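Local coordinates for extracellular solute-binding protein (PDB 4P98), which probably captures a small solute outside the cell membrane and delivers it to an ABC transporter, as a lipoprotein of the BMP (PnrA-like) family, at residues L128-G133 against L167-P172; K161-G166 against V206-G211. All blocks are in the same frame, centred on the assembly; numbering follows the deposited sequence.

Contact 1: residues L128-G133 against L167-P172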
loop_
_atom_site.group_PDB
_atom_site.type_symbol
_atom_site.label_atom_id
_atom_site.label_comp_id
_atom_site.label_asym_id
_atom_site.label_seq_id
_atom_site.Cartn_x
_atom_site.Cartn_y
_atom_site.Cartn_z
ATOM N N LEU A 128 -1.910 0.639 7.324
ATOM C CA LEU A 128 -2.908 0.393 6.283
ATOM C C LEU A 128 -4.140 -0.239 6.907
ATOM O O LEU A 128 -5.271 0.161 6.605
ATOM C CB LEU A 128 -2.376 -0.541 5.201
ATOM C CG LEU A 128 -1.189 -0.096 4.358
ATOM C CD1 LEU A 128 -0.739 -1.297 3.521
ATOM C CD2 LEU A 128 -1.530 1.072 3.451
ATOM N N GLY A 129 -3.928 -1.211 7.787
ATOM C CA GLY A 129 -5.031 -1.843 8.493
ATOM C C GLY A 129 -5.812 -0.842 9.323
ATOM O O GLY A 129 -7.042 -0.789 9.253
ATOM N N TYR A 130 -5.084 -0.024 10.084
ATOM C CA TYR A 130 -5.717 0.968 10.946
ATOM C C TYR A 130 -6.626 1.915 10.160
ATOM O O TYR A 130 -7.743 2.174 10.583
ATOM C CB TYR A 130 -4.678 1.748 11.755
ATOM C CG TYR A 130 -5.286 2.539 12.890
ATOM C CD1 TYR A 130 -5.427 1.974 14.152
ATOM C CD2 TYR A 130 -5.739 3.838 12.692
ATOM C CE1 TYR A 130 -5.977 2.692 15.198
ATOM C CE2 TYR A 130 -6.292 4.572 13.743
ATOM C CZ TYR A 130 -6.407 3.992 14.987
ATOM O OH TYR A 130 -6.976 4.692 16.030
ATOM N N LEU A 131 -6.167 2.411 9.015
ATOM C CA LEU A 131 -6.978 3.308 8.209
ATOM C C LEU A 131 -8.232 2.611 7.658
ATOM O O LEU A 131 -9.318 3.200 7.626
ATOM C CB LEU A 131 -6.152 3.918 7.081
ATOM C CG LEU A 131 -6.878 4.887 6.162
ATOM C CD1 LEU A 131 -7.497 6.042 6.956
ATOM C CD2 LEU A 131 -5.947 5.394 5.090
ATOM N N ASP A 132 -8.096 1.366 7.225
ATOM C CA ASP A 132 -9.265 0.602 6.765
ATOM C C ASP A 132 -10.313 0.462 7.858
ATOM O O ASP A 132 -11.508 0.703 7.626
ATOM C CB ASP A 132 -8.859 -0.806 6.327
ATOM C CG ASP A 132 -8.012 -0.808 5.109
ATOM O OD1 ASP A 132 -8.155 0.097 4.262
ATOM O OD2 ASP A 132 -7.198 -1.747 4.992
ATOM N N GLY A 133 -9.862 0.070 9.046
ATOM C CA GLY A 133 -10.730 -0.118 10.195
ATOM C C GLY A 133 -11.370 1.183 10.652
ATOM O O GLY A 133 -12.547 1.213 11.018
ATOM N N LEU A 167 -11.121 0.219 13.848
ATOM C CA LEU A 167 -12.566 0.067 13.985
ATOM C C LEU A 167 -13.016 0.375 15.410
ATOM O O LEU A 167 -14.004 1.080 15.600
ATOM C CB LEU A 167 -13.005 -1.347 13.591
ATOM C CG LEU A 167 -14.508 -1.636 13.720
ATOM C CD1 LEU A 167 -15.311 -0.718 12.818
ATOM C CD2 LEU A 167 -14.759 -3.093 13.368
ATOM N N LYS A 168 -12.293 -0.151 16.397
ATOM C CA LYS A 168 -12.612 0.100 17.800
ATOM C C LYS A 168 -12.523 1.595 18.124
ATOM O O LYS A 168 -13.335 2.105 18.887
ATOM C CB LYS A 168 -11.690 -0.692 18.723
ATOM C CG LYS A 168 -12.045 -0.574 20.197
ATOM C CD LYS A 168 -11.061 -1.341 21.055
ATOM C CE LYS A 168 -11.323 -1.118 22.533
ATOM N NZ LYS A 168 -10.367 -1.889 23.364
ATOM N N ALA A 169 -11.558 2.286 17.527
ATOM C CA ALA A 169 -11.373 3.713 17.765
ATOM C C ALA A 169 -12.535 4.520 17.199
ATOM O O ALA A 169 -13.081 5.380 17.880
ATOM C CB ALA A 169 -10.052 4.195 17.177
ATOM N N ALA A 170 -12.920 4.240 15.962
ATOM C CA ALA A 170 -13.971 5.009 15.311
ATOM C C ALA A 170 -15.381 4.567 15.709
ATOM O O ALA A 170 -16.310 5.376 15.674
ATOM C CB ALA A 170 -13.811 4.967 13.805
ATOM N N ASN A 171 -15.546 3.295 16.061
ATOM C CA ASN A 171 -16.857 2.768 16.438
ATOM C C ASN A 171 -16.705 1.620 17.416
ATOM O O ASN A 171 -16.719 0.448 17.016
ATOM C CB ASN A 171 -17.628 2.318 15.188
ATOM C CG ASN A 171 -19.054 1.899 15.492
ATOM O OD1 ASN A 171 -19.476 1.821 16.651
ATOM N ND2 ASN A 171 -19.811 1.623 14.439
ATOM N N PRO A 172 -16.575 1.940 18.711
ATOM C CA PRO A 172 -16.340 0.880 19.689
ATOM C C PRO A 172 -17.515 -0.078 19.869
ATOM O O PRO A 172 -17.345 -1.125 20.492
ATOM C CB PRO A 172 -16.055 1.648 20.989
ATOM C CG PRO A 172 -16.642 3.001 20.788
ATOM C CD PRO A 172 -16.560 3.285 19.327
#

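Contact 2: residues K161-G166 against V206-G211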
loop_
_atom_site.group_PDB
_atom_site.type_symbol
_atom_site.label_atom_id
_atom_site.label_comp_id
_atom_site.label_asym_id
_atom_site.label_seq_id
_atom_site.Cartn_x
_atom_site.Cartn_y
_atom_site.Cartn_z
ATOM N N LYS A 161 -4.722 -6.831 13.036
ATOM C CA LYS A 161 -4.725 -6.202 14.361
ATOM C C LYS A 161 -4.983 -4.695 14.210
ATOM O O LYS A 161 -5.722 -4.102 15.003
ATOM C CB LYS A 161 -3.411 -6.495 15.100
ATOM C CG LYS A 161 -3.460 -6.256 16.596
ATOM C CD LYS A 161 -2.245 -6.840 17.300
ATOM C CE LYS A 161 -2.324 -6.641 18.805
ATOM N NZ LYS A 161 -1.056 -7.059 19.465
ATOM N N GLY A 162 -4.397 -4.092 13.177
ATOM C CA GLY A 162 -4.649 -2.697 12.818
ATOM C C GLY A 162 -6.099 -2.392 12.494
ATOM O O GLY A 162 -6.664 -1.414 13.000
ATOM N N ILE A 163 -6.718 -3.234 11.669
ATOM C CA ILE A 163 -8.122 -3.049 11.302
ATOM C C ILE A 163 -8.995 -3.008 12.539
ATOM O O ILE A 163 -9.847 -2.120 12.683
ATOM C CB ILE A 163 -8.651 -4.179 10.382
ATOM C CG1 ILE A 163 -7.954 -4.121 9.026
ATOM C CG2 ILE A 163 -10.171 -4.047 10.193
ATOM C CD1 ILE A 163 -8.321 -5.270 8.109
ATOM N N ARG A 164 -8.783 -3.981 13.418
ATOM C CA ARG A 164 -9.572 -4.112 14.631
ATOM C C ARG A 164 -9.426 -2.853 15.486
ATOM O O ARG A 164 -10.420 -2.311 15.985
ATOM C CB ARG A 164 -9.131 -5.347 15.406
ATOM C CG ARG A 164 -10.107 -5.812 16.471
ATOM C CD ARG A 164 -9.546 -6.988 17.266
ATOM N NE ARG A 164 -9.618 -8.266 16.549
ATOM C CZ ARG A 164 -10.638 -9.129 16.612
ATOM N NH1 ARG A 164 -11.717 -8.872 17.361
ATOM N NH2 ARG A 164 -10.590 -10.265 15.915
ATOM N N ALA A 165 -8.190 -2.383 15.633
ATOM C CA ALA A 165 -7.907 -1.189 16.421
ATOM C C ALA A 165 -8.521 0.078 15.833
ATOM O O ALA A 165 -9.098 0.887 16.561
ATOM C CB ALA A 165 -6.401 -1.018 16.608
ATOM N N GLY A 166 -8.399 0.256 14.523
ATOM C CA GLY A 166 -9.014 1.387 13.836
ATOM C C GLY A 166 -10.524 1.402 13.975
ATOM O O GLY A 166 -11.137 2.460 14.196
ATOM N N VAL A 206 -14.084 -6.091 4.331
ATOM C CA VAL A 206 -12.764 -5.491 4.186
ATOM C C VAL A 206 -11.768 -6.529 3.675
ATOM O O VAL A 206 -11.628 -7.578 4.269
ATOM C CB VAL A 206 -12.255 -4.951 5.536
ATOM C CG1 VAL A 206 -10.958 -4.180 5.343
ATOM C CG2 VAL A 206 -13.312 -4.071 6.182
ATOM N N ALA A 207 -11.085 -6.204 2.584
ATOM C CA ALA A 207 -10.047 -7.051 1.993
ATOM C C ALA A 207 -8.658 -6.598 2.419
ATOM O O ALA A 207 -8.319 -5.414 2.286
ATOM C CB ALA A 207 -10.135 -6.992 0.479
ATOM N N THR A 208 -7.839 -7.537 2.883
ATOM C CA THR A 208 -6.414 -7.247 3.103
ATOM C C THR A 208 -5.497 -7.926 2.100
ATOM O O THR A 208 -4.308 -7.606 2.029
ATOM C CB THR A 208 -5.966 -7.628 4.510
ATOM O OG1 THR A 208 -6.138 -9.029 4.712
ATOM C CG2 THR A 208 -6.770 -6.854 5.530
ATOM N N ASP A 209 -6.026 -8.878 1.339
ATOM C CA ASP A 209 -5.277 -9.441 0.240
ATOM C C ASP A 209 -5.811 -8.801 -1.059
ATOM O O ASP A 209 -6.096 -7.609 -1.071
ATOM C CB ASP A 209 -5.362 -10.975 0.255
ATOM C CG ASP A 209 -4.289 -11.622 -0.614
ATOM O OD1 ASP A 209 -3.098 -11.492 -0.293
ATOM O OD2 ASP A 209 -4.632 -12.235 -1.639
ATOM N N ASP A 210 -5.972 -9.557 -2.141
ATOM C CA ASP A 210 -6.335 -8.959 -3.415
ATOM C C ASP A 210 -7.703 -8.269 -3.356
ATOM O O ASP A 210 -7.841 -7.111 -3.754
ATOM C CB ASP A 210 -6.313 -10.003 -4.533
ATOM C CG ASP A 210 -6.676 -9.410 -5.877
ATOM O OD1 ASP A 210 -7.873 -9.319 -6.171
ATOM O OD2 ASP A 210 -5.773 -9.000 -6.633
ATOM N N GLY A 211 -8.696 -8.989 -2.857
ATOM C CA GLY A 211 -10.041 -8.456 -2.717
ATOM C C GLY A 211 -11.033 -8.748 -3.846
ATOM O O GLY A 211 -12.220 -8.591 -3.637
#

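Contact 1: residues L128-G133 against L167-P172
Gly133 and Leu167 bring two helices of one lobe of this periplasmic-binding-protein fold, the lobe built on strands 144-149, 175-180 and 205-207, almost backbone to backbone, with their CA atoms 4.2 Å apart. Helices 125-137 and 154-170 pack here on the same side of the lobe's parallel sheet. The tight part of the contact is main chain. Gly133 O lies 3.2 Å from Leu167 CA in a CA-H...O contact, with an angle of 128° at the hydrogen. The same carbonyl is also near Leu167 N, but the angle is too poor for a hydrogen bond. Gly133 has no side chain, and the two backbones meet directly. Leu167 lays its side chain along the Gly133 carbonyl, CB at 3.7 Å and CD1 at 3.8 Å from Gly133 O, and its other neighbours include Ala136 on helix 125-137.

The looser part is at Ala169, which is exposed, while Tyr130, itself buried, reaches it with its phenol end. The tyrosine ring is swung away from the backbone N (chi1 -166°), which carries the hydroxyl to the last turn of helix 154-170. Tyr130 also touches Leu301 of helix 294-307 and Leu312. Ala169 approaches the ring obliquely, with its methyl beyond the ring carbons: CB is 4.3 Å from Tyr130 CZ but only 3.3 Å from Tyr130 OH.

Contact 2: residues K161-G166 against V206-G211
Ile163 carries its CG1 branch opposite its own carbonyl carbon (chi1 -67°), and the extended second torsion (chi2 175°) then drives CD1 straight out from the helix toward the strand end at Val206 and Thr208. On the other side, the first torsion of Thr208 (61°) sets OG1 between backbone N and carbonyl carbon, which turns the methyl CG2 to face the isoleucine. Ile163 CD1 makes both close approaches. It meets Thr208 CG2 at 3.4 Å, closer than usual for two carbons, the side chains crossing at a slant. Val206 approaches differently, end on: its CG1 lies 4.0 Å from Ile163 CD1.

This is a helix packed on a parallel sheet, as in the alternating alpha/beta lobes of periplasmic binding proteins. Helix 154-170 covers one face of the sheet, and Ile163 is the side chain that reaches strand 205-207 just where it ends. Val206 and Thr208 point toward the helix and Ala207 between them away, so the strand's alternation carries on into the first residue after it. Val206 also packs on Val145 and Ala147 of the adjoining strand, and Ile163 on Tyr176 of strand 175-180, so the isoleucine lies in a buried apolar layer.

The hydroxyl of Thr208 has its own partners: a weak hydrogen bond joins OG1 to Val148 O, and a hydrogen bond joins it to His160 NE2, from the helix that carries Ile163.

How the contacts relate
From the N terminus, the chain first builds much of the other lobe, then enters helix 125-137, where contact 1 begins. It runs through strand 144-149 into helix 154-170, whose residues 161-166 open contact 2 before residues 167-172 close the loop of contact 1. Strand 175-180 and helix 187-199 follow, and the return to strand 205-207 closes contact 2. The two loops thus cross, overlapping along helix 154-170. That helix takes part in both contacts, packing against helix 125-137 and against the end of strand 205-207. The contacts, with centres about 9 Å apart, meet directly: Tyr130 CD1 packs 3.5 Å from Gly166 N, and Gly129 O lies 3.5 Å from Ile163 CG1.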